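Local atomic coordinates of hypothetical protein Lmaj011689 (PDB entry 1YQF), a protein that is of unknown function but belongs to the p32-like mitochondrial glycoprotein (MAM33) family and assembles from three chains. Residues A[137-140]-A[141-145]. Sequence-based numbering, arbitrary orientation.
Sequences EAEA and KRNEL
E139 and R142, one helical turn apart in helix 136-144, join in a salt bridge: OE1 of E139 lies 3.1 Å from NH2 of R142, at the edge of the guanidinium and in its plane. The carboxylate stands almost upright to that plane, 83° away, so the grip runs mainly through NH2 rather than through two matched pairs. R142 gets there by a bend at chi3 (-68°), which turns its end back toward the preceding turn. A138 O then sits 3.4 Å above one face of the R142 guanidinium, toward its rim and too poorly angled for a hydrogen bond, and the methyl of A138 is small enough for NH1 of R142 to lie 3.9 Å from its CB. K141 runs its aliphatic chain along the backbone, CG 3.2 Å from E137 O, before bending at chi4 (81°); a long chain with a charged end suits this exposed position. Its NZ stays 4.4 Å from E137 OE1, while E137 OE2 makes weak hydrogen bonds to A136 N and E137 N of the second subunit. Beneath, N143 N donates to E139 O (2.8 Å). A140, compact as well, packs on A136 of the second subunit. The buried guanidinium ties helix 136-144 to the carbonyls of L130 and D133 through NH1 while its side chain packs on Y125, and the exposed E139 probably offsets part of its charge.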
loop_
_atom_site.group_PDB
_atom_site.type_symbol
_atom_site.label_atom_id
_atom_site.label_comp_id
_atom_site.label_asym_id
_atom_site.label_seq_id
_atom_site.Cartn_x
_atom_site.Cartn_y
_atom_site.Cartn_z
ATOM N N GLU A 137 -6.335 -9.275 4.970
ATOM C CA GLU A 137 -6.194 -10.594 4.356
ATOM C C GLU A 137 -7.046 -10.711 3.106
ATOM O O GLU A 137 -6.608 -11.284 2.119
ATOM C CB GLU A 137 -6.559 -11.716 5.334
ATOM C CG GLU A 137 -5.406 -12.214 6.193
ATOM C CD GLU A 137 -4.143 -12.535 5.409
ATOM O OE1 GLU A 137 -4.232 -13.079 4.281
ATOM O OE2 GLU A 137 -3.050 -12.242 5.936
ATOM N N ALA A 138 -8.256 -10.161 3.152
ATOM C CA ALA A 138 -9.165 -10.201 2.009
ATOM C C ALA A 138 -8.555 -9.479 0.810
ATOM O O ALA A 138 -8.697 -9.929 -0.325
ATOM C CB ALA A 138 -10.508 -9.577 2.367
ATOM N N GLU A 139 -7.866 -8.371 1.077
ATOM C CA GLU A 139 -7.229 -7.578 0.028
ATOM C C GLU A 139 -6.053 -8.342 -0.570
ATOM O O GLU A 139 -5.910 -8.414 -1.792
ATOM C CB GLU A 139 -6.749 -6.231 0.580
ATOM C CG GLU A 139 -6.529 -5.155 -0.478
ATOM C CD GLU A 139 -7.830 -4.565 -1.013
ATOM O OE1 GLU A 139 -8.627 -4.021 -0.210
ATOM O OE2 GLU A 139 -8.061 -4.644 -2.241
ATOM N N ALA A 140 -5.226 -8.914 0.303
ATOM C CA ALA A 140 -4.047 -9.682 -0.108
ATOM C C ALA A 140 -4.375 -10.878 -1.008
ATOM O O ALA A 140 -3.618 -11.183 -1.932
ATOM C CB ALA A 140 -3.275 -10.146 1.113
ATOM N N LYS A 141 -5.492 -11.551 -0.737
ATOM C CA LYS A 141 -5.930 -12.674 -1.567
ATOM C C LYS A 141 -6.296 -12.172 -2.959
ATOM O O LYS A 141 -5.912 -12.770 -3.959
ATOM C CB LYS A 141 -7.126 -13.394 -0.940
ATOM C CG LYS A 141 -6.825 -14.019 0.424
ATOM C CD LYS A 141 -7.987 -14.869 0.925
ATOM C CE LYS A 141 -7.923 -15.075 2.436
ATOM N NZ LYS A 141 -8.464 -13.902 3.193
ATOM N N ARG A 142 -7.028 -11.064 -3.013
ATOM C CA ARG A 142 -7.399 -10.437 -4.280
ATOM C C ARG A 142 -6.174 -9.942 -5.052
ATOM O O ARG A 142 -6.149 -9.997 -6.279
ATOM C CB ARG A 142 -8.338 -9.257 -4.044
ATOM C CG ARG A 142 -9.756 -9.624 -3.667
ATOM C CD ARG A 142 -10.715 -8.447 -3.798
ATOM N NE ARG A 142 -10.440 -7.404 -2.812
ATOM C CZ ARG A 142 -10.903 -7.393 -1.562
ATOM N NH1 ARG A 142 -11.683 -8.370 -1.112
ATOM N NH2 ARG A 142 -10.582 -6.395 -0.750
ATOM N N ASN A 143 -5.159 -9.475 -4.324
ATOM C CA ASN A 143 -3.934 -8.956 -4.933
ATOM C C ASN A 143 -3.194 -10.005 -5.770
ATOM O O ASN A 143 -2.452 -9.654 -6.678
ATOM C CB ASN A 143 -2.989 -8.400 -3.855
ATOM C CG ASN A 143 -3.421 -7.036 -3.324
ATOM O OD1 ASN A 143 -4.256 -6.351 -3.918
ATOM N ND2 ASN A 143 -2.846 -6.635 -2.195
ATOM N N GLU A 144 -3.400 -11.285 -5.459
ATOM C CA GLU A 144 -2.759 -12.384 -6.181
ATOM C C GLU A 144 -3.506 -12.830 -7.434
ATOM O O GLU A 144 -2.925 -13.505 -8.282
ATOM C CB GLU A 144 -2.631 -13.607 -5.273
ATOM C CG GLU A 144 -1.720 -13.435 -4.075
ATOM C CD GLU A 144 -1.518 -14.747 -3.338
ATOM O OE1 GLU A 144 -2.522 -15.320 -2.860
ATOM O OE2 GLU A 144 -0.361 -15.216 -3.254
ATOM N N LEU A 145 -4.794 -12.515 -7.529
ATOM C CA LEU A 145 -5.608 -12.949 -8.662
ATOM C C LEU A 145 -5.417 -12.031 -9.872
ATOM O O LEU A 145 -4.861 -10.937 -9.755
ATOM C CB LEU A 145 -7.089 -12.987 -8.275
ATOM C CG LEU A 145 -7.491 -13.837 -7.063
ATOM C CD1 LEU A 145 -8.983 -13.738 -6.822
ATOM C CD2 LEU A 145 -7.098 -15.289 -7.231
#